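Local coordinates for protein exopolyphosphatase (Cytophaga hutchinsonii, PDB 3MDQ) that probably hydrolyses inorganic polyphosphate chains from their ends, releasing orthophosphate, at residues I50-E53 against A54-R57; S89-Q92 against V93-R97. One frame throughout, in Å; residues are numbered along the deposited sequence. Where two conformers were deposited one is given.

Contact 1: I50-E53 against A54-R57; sequences ITEE and AMDR
Thr51 caps the N terminus of helix 52-71: its OG1 accepts the amide hydrogen of Ala54 N at 2.9 Å. With chi1 at 66°, OG1 is held between the backbone N and the carbonyl carbon, the rotation that points it at the amide of Ala54. The turn is closed by i to i+4 bonds, Met55 N to Thr51 O, Asp56 N to Glu52 O and Arg57 N to Glu53 O. Two waters join the guanidinium of Arg57 to this helix start. One lies at the guanidinium edge, in its plane, 3.0 Å from NH2 of Arg57 and 2.7 Å from OG1 of Thr51; the other accepts from NH1 of Arg57 and donates to OE1 of Glu53. The Arg57 chain bends at chi3 (-64°), which folds the guanidinium back so that one face looks on Glu53 O, while NE and NH2 bond to the carbonyls of Val38 and Gly39. With an alanine at Arg57 those two carbonyls would probably lose these donors, and Thr51 and Glu53 their water links to this side chain. Ile50 CG2 packs 3.6 Å from CG of Met55 (a selenomethionine) and 3.8 Å from Ala54 CB. The Glu52 side chain crosses that of Met55 at a slant, OE2 of Glu52 3.4 Å from CE. Though bonded directly through their backbones, Glu53 and Arg57 bring their charged ends together through water, which probably softens the attraction.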
ATOM      1  N   ILE A  50      16.149   0.991  11.359  1.00  9.53           N
ATOM      2  CA  ILE A  50      15.547  -0.308  11.295  1.00  8.87           C
ATOM      3  C   ILE A  50      16.191  -1.168  12.419  1.00  8.16           C
ATOM      4  O   ILE A  50      17.416  -1.256  12.504  1.00 10.15           O
ATOM      5  CB  ILE A  50      15.768  -0.947   9.916  1.00 10.29           C
ATOM      6  CG1 ILE A  50      15.276  -0.049   8.798  1.00 11.69           C
ATOM      7  CG2 ILE A  50      15.046  -2.315   9.831  1.00 11.51           C
ATOM      8  CD1 ILE A  50      15.769  -0.598   7.363  1.00 12.91           C
ATOM      9  N   THR A  51      15.391  -1.821  13.256  1.00  9.10           N
ATOM     10  CA  THR A  51      15.962  -2.565  14.358  1.00  9.01           C
ATOM     11  C   THR A  51      16.624  -3.836  13.856  1.00  9.78           C
ATOM     12  O   THR A  51      16.355  -4.318  12.739  1.00 10.92           O
ATOM     13  CB  THR A  51      14.879  -2.984  15.364  1.00  9.73           C
ATOM     14  OG1 THR A  51      13.977  -3.929  14.746  1.00 10.46           O
ATOM     15  CG2 THR A  51      14.106  -1.754  15.878  1.00 10.17           C
ATOM     16  N   GLU A  52      17.464  -4.409  14.687  1.00  9.35           N
ATOM     17  CA  GLU A  52      18.033  -5.720  14.361  1.00  9.14           C
ATOM     18  C   GLU A  52      16.963  -6.795  14.209  1.00 10.38           C
ATOM     19  O   GLU A  52      17.084  -7.670  13.329  1.00 10.28           O
ATOM     20  CB  GLU A  52      19.048  -6.181  15.409  1.00  9.91           C
ATOM     21  CG  GLU A  52      20.312  -5.385  15.462  1.00 11.99           C
ATOM     22  CD  GLU A  52      21.210  -5.571  14.240  1.00 14.29           C
ATOM     23  OE1 GLU A  52      21.169  -6.642  13.558  1.00 14.19           O
ATOM     24  OE2 GLU A  52      21.961  -4.603  13.948  1.00 12.59           O
ATOM     25  N   GLU A  53      15.940  -6.764  15.062  1.00 11.02           N
ATOM     26  CA  GLU A  53      14.893  -7.766  14.976  1.00 11.74           C
ATOM     27  C   GLU A  53      14.152  -7.654  13.658  1.00 10.55           C
ATOM     28  O   GLU A  53      13.815  -8.661  13.041  1.00 10.17           O
ATOM     29  CB  GLU A  53      13.938  -7.670  16.177  1.00 11.64           C
ATOM     30  CG  GLU A  53      14.662  -8.189  17.456  1.00 14.72           C
ATOM     31  CD  GLU A  53      14.036  -7.778  18.755  1.00 33.80           C
ATOM     32  OE1 GLU A  53      12.795  -7.644  18.824  1.00 38.75           O
ATOM     33  OE2 GLU A  53      14.808  -7.614  19.723  1.00 38.68           O
ATOM     34  N   ALA A  54      13.892  -6.417  13.227  1.00  9.06           N
ATOM     35  CA  ALA A  54      13.192  -6.162  11.974  1.00  8.55           C
ATOM     36  C   ALA A  54      14.059  -6.604  10.795  1.00  9.08           C
ATOM     37  O   ALA A  54      13.544  -7.205   9.864  1.00  8.85           O
ATOM     38  CB  ALA A  54      12.790  -4.669  11.858  1.00 10.00           C
HETATM   39  N   MSE A  55      15.368  -6.325  10.834  1.00  9.09           N
HETATM   40  CA  MSE A  55      16.261  -6.775   9.757  1.00 10.59           C
HETATM   41  C   MSE A  55      16.282  -8.286   9.673  1.00  9.84           C
HETATM   42  O   MSE A  55      16.286  -8.842   8.569  1.00 11.07           O
HETATM   43  CB  MSE A  55      17.686  -6.206   9.902  1.00 10.05           C
HETATM   44  CG  MSE A  55      17.702  -4.726   9.698  1.00  8.77           C
HETATM   45 SE   MSE A  55      19.467  -3.946   9.423  0.75 11.30          SE
HETATM   46  CE  MSE A  55      19.968  -3.809  11.326  1.00 14.25           C
ATOM     47  N   ASP A  56      16.297  -8.957  10.827  0.50  8.95           N
ATOM     48  CA  ASP A  56      16.276 -10.418  10.847  0.50  8.31           C
ATOM     49  C   ASP A  56      14.972 -10.994  10.273  0.50  8.99           C
ATOM     50  O   ASP A  56      14.992 -11.980   9.523  0.50 10.16           O
ATOM     51  CB  ASP A  56      16.522 -10.928  12.269  0.50 10.09           C
ATOM     52  CG  ASP A  56      17.968 -10.813  12.668  0.50 13.31           C
ATOM     53  OD1 ASP A  56      18.811 -10.543  11.777  0.50 15.39           O
ATOM     54  OD2 ASP A  56      18.264 -10.958  13.868  0.50 20.20           O
ATOM     55  N   ARG A  57      13.836 -10.376  10.590  1.00  8.95           N
ATOM     56  CA  ARG A  57      12.559 -10.784   9.979  1.00  8.47           C
ATOM     57  C   ARG A  57      12.597 -10.580   8.462  1.00  9.09           C
ATOM     58  O   ARG A  57      12.121 -11.426   7.697  1.00 10.12           O
ATOM     59  CB  ARG A  57      11.348 -10.056  10.590  1.00 10.61           C
ATOM     60  CG  ARG A  57      11.062 -10.417  12.032  1.00 11.41           C
ATOM     61  CD  ARG A  57       9.778  -9.773  12.543  1.00 11.10           C
ATOM     62  NE  ARG A  57       9.775  -8.320  12.607  1.00  9.75           N
ATOM     63  CZ  ARG A  57      10.145  -7.588  13.650  1.00 10.03           C
ATOM     64  NH1 ARG A  57      10.589  -8.145  14.781  1.00 12.31           N
ATOM     65  NH2 ARG A  57      10.028  -6.269  13.593  1.00 13.24           N
TER
HETATM   66  O   HOH W   1      11.396  -4.431  15.520  1.00 13.88           O
HETATM   67  O   HOH W   2      10.538  -7.017  17.548  1.00 25.71           O

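Contact 2: S89-Q92 against V93-R97; sequences SNKQ and VLIDR
Asn90, at the N-cap position of helix 91-102, meets Val93 through its backbone: its carbonyl O receives a weak bond from Val93 N, bent to 131° at the hydrogen. Its side chain makes no capping bond; the amide ND2 turns instead to the carbonyl of Ile50. Beside the weak bond, Val93 CB rests 3.4 Å from Asn90 O. At Lys91 the carbonyl takes a much straighter bond from Ile95 N, 2.9 Å long, and the Ile95 side chain lies against the same oxygen, with CG1 3.3 Å from Lys91 O. Gln92 makes the side-chain bond of the contact. Its CG is anti to the backbone N (chi1 -161°) and the chain then bends at chi2, carrying NE2 forward along the helix to OD1 of Asp96 at 2.9 Å. The hydrogen leaves in the amide plane of Gln92 but reaches OD1 from above the carboxylate plane, the two groups being turned 56° apart. The same amide nitrogen lies 3.6 Å from CG2 of Ile95, while Gln92 O accepts from Asp96 N, so the two residues are joined by both backbone and side chain. This is the N-terminal turn of a surface helix: the N-cap side chain does not cap, a glutamine-aspartate i to i+4 pair lies on the solvent side, and Leu94 and Ile95 reach helix 52-71 and strand 106-108.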
ATOM      1  N   SER A  89      18.287   5.113   8.669  1.00 10.65           N
ATOM      2  CA  SER A  89      19.677   5.561   8.591  1.00 10.37           C
ATOM      3  C   SER A  89      20.621   4.413   8.309  1.00 11.03           C
ATOM      4  O   SER A  89      21.654   4.612   7.664  1.00 11.81           O
ATOM      5  CB  SER A  89      20.111   6.254   9.879  1.00 11.21           C
ATOM      6  OG  SER A  89      20.001   5.338  10.956  1.00 13.15           O
ATOM      7  N   ASN A  90      20.227   3.215   8.718  1.00  8.54           N
ATOM      8  CA  ASN A  90      21.020   2.021   8.530  1.00  9.13           C
ATOM      9  C   ASN A  90      20.519   1.141   7.385  1.00 10.25           C
ATOM     10  O   ASN A  90      20.819  -0.029   7.331  1.00 10.12           O
ATOM     11  CB  ASN A  90      21.107   1.212   9.822  1.00 10.00           C
ATOM     12  CG  ASN A  90      19.736   0.735  10.373  1.00 10.84           C
ATOM     13  OD1 ASN A  90      18.700   1.291  10.058  1.00  9.47           O
ATOM     14  ND2 ASN A  90      19.771  -0.268  11.237  1.00 13.81           N
ATOM     15  N   LYS A  91      19.808   1.719   6.431  1.00  9.01           N
ATOM     16  CA  LYS A  91      19.367   0.942   5.265  1.00 11.02           C
ATOM     17  C   LYS A  91      20.459   0.161   4.548  1.00  9.68           C
ATOM     18  O   LYS A  91      20.220  -0.941   4.064  1.00  9.74           O
ATOM     19  CB  LYS A  91      18.653   1.816   4.274  1.00 11.21           C
ATOM     20  CG  LYS A  91      19.499   2.795   3.518  1.00 12.72           C
ATOM     21  CD  LYS A  91      18.684   3.619   2.456  1.00 15.70           C
ATOM     22  CE  LYS A  91      19.564   4.561   1.620  1.00 19.87           C
ATOM     23  NZ  LYS A  91      20.266   5.607   2.419  1.00 21.74           N
ATOM     24  N   GLN A  92      21.663   0.701   4.451  1.00  9.01           N
ATOM     25  CA  GLN A  92      22.695   0.023   3.698  1.00  7.74           C
ATOM     26  C   GLN A  92      23.122  -1.261   4.407  1.00  8.30           C
ATOM     27  O   GLN A  92      23.598  -2.175   3.752  1.00  9.30           O
ATOM     28  CB  GLN A  92      23.929   0.894   3.480  1.00  9.55           C
ATOM     29  CG  GLN A  92      24.828   0.411   2.328  1.00 10.09           C
ATOM     30  CD  GLN A  92      24.095   0.448   1.003  1.00 15.61           C
ATOM     31  OE1 GLN A  92      23.421   1.446   0.697  1.00 18.03           O
ATOM     32  NE2 GLN A  92      24.188  -0.617   0.233  1.00 15.12           N
ATOM     33  N   VAL A  93      23.012  -1.318   5.734  1.00  7.57           N
ATOM     34  CA  VAL A  93      23.309  -2.572   6.427  1.00  8.19           C
ATOM     35  C   VAL A  93      22.359  -3.668   5.919  1.00  8.51           C
ATOM     36  O   VAL A  93      22.790  -4.783   5.594  1.00  8.23           O
ATOM     37  CB  VAL A  93      23.141  -2.420   7.968  1.00  9.58           C
ATOM     38  CG1 VAL A  93      23.201  -3.772   8.678  1.00  8.50           C
ATOM     39  CG2 VAL A  93      24.218  -1.438   8.534  1.00  9.72           C
ATOM     40  N   LEU A  94      21.068  -3.361   5.907  1.00  9.22           N
ATOM     41  CA  LEU A  94      20.042  -4.301   5.414  1.00  8.22           C
ATOM     42  C   LEU A  94      20.257  -4.674   3.941  1.00  9.89           C
ATOM     43  O   LEU A  94      20.201  -5.861   3.587  1.00 10.39           O
ATOM     44  CB  LEU A  94      18.631  -3.762   5.648  1.00  8.43           C
ATOM     45  CG  LEU A  94      17.486  -4.658   5.126  1.00 10.29           C
ATOM     46  CD1 LEU A  94      17.571  -6.048   5.769  1.00 11.91           C
ATOM     47  CD2 LEU A  94      16.080  -3.983   5.407  1.00 11.79           C
ATOM     48  N   ILE A  95      20.524  -3.680   3.093  1.00  8.70           N
ATOM     49  CA  ILE A  95      20.726  -3.903   1.670  1.00  7.58           C
ATOM     50  C   ILE A  95      21.922  -4.821   1.442  1.00  7.81           C
ATOM     51  O   ILE A  95      21.853  -5.751   0.662  1.00  8.99           O
ATOM     52  CB  ILE A  95      20.892  -2.552   0.966  1.00  9.21           C
ATOM     53  CG1 ILE A  95      19.558  -1.797   0.987  1.00 13.03           C
ATOM     54  CG2 ILE A  95      21.380  -2.712  -0.501  1.00 10.39           C
ATOM     55  CD1 ILE A  95      19.669  -0.360   0.509  1.00 14.40           C
ATOM     56  N   ASP A  96      22.996  -4.602   2.180  1.00  7.06           N
ATOM     57  CA  ASP A  96      24.217  -5.402   1.990  1.00  8.13           C
ATOM     58  C   ASP A  96      24.005  -6.836   2.513  1.00  9.87           C
ATOM     59  O   ASP A  96      24.488  -7.809   1.916  1.00  9.31           O
ATOM     60  CB  ASP A  96      25.399  -4.759   2.683  1.00  9.68           C
ATOM     61  CG  ASP A  96      25.887  -3.501   1.971  1.00 12.83           C
ATOM     62  OD1 ASP A  96      25.379  -3.151   0.870  1.00 14.97           O
ATOM     63  OD2 ASP A  96      26.781  -2.834   2.532  1.00 17.00           O
ATOM     64  N   ARG A  97      23.272  -6.964   3.621  1.00  9.21           N
ATOM     65  CA  ARG A  97      22.949  -8.309   4.158  1.00  8.89           C
ATOM     66  C   ARG A  97      22.098  -9.085   3.152  1.00  8.67           C
ATOM     67  O   ARG A  97      22.321 -10.271   2.941  1.00 10.37           O
ATOM     68  CB  ARG A  97      22.292  -8.245   5.540  1.00  8.93           C
ATOM     69  CG  ARG A  97      23.210  -7.771   6.663  1.00  9.81           C
ATOM     70  CD  ARG A  97      22.490  -7.707   8.012  1.00 12.75           C
ATOM     71  NE  ARG A  97      23.287  -7.123   9.097  1.00 13.39           N
ATOM     72  CZ  ARG A  97      22.806  -6.862  10.329  1.00 14.81           C
ATOM     73  NH1 ARG A  97      21.567  -7.138  10.630  1.00 16.22           N
ATOM     74  NH2 ARG A  97      23.581  -6.300  11.230  1.00 18.14           N
TER

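How the contacts relate
From the N terminus, the chain leaves strand 27-37, enters helix 52-71 at contact 1, then runs through strand 76-81 and helix 83-87 before starting helix 91-102 at contact 2. The two contacts follow in series, neither nested nor crossed, and each closes just one local turn at the start of a helix. The centres of contacts 1 and 2 lie about 10 Å apart. They meet in space through polar bridges, among them a salt bridge of Glu52 with Arg97, and through Met55, whose CE methyl packs 3.5 Å from Asn90 ND2. Together these tie the start of helix 52-71 to the start of helix 91-102, which itself packs on strand 106-108, an outermost strand of its sheet.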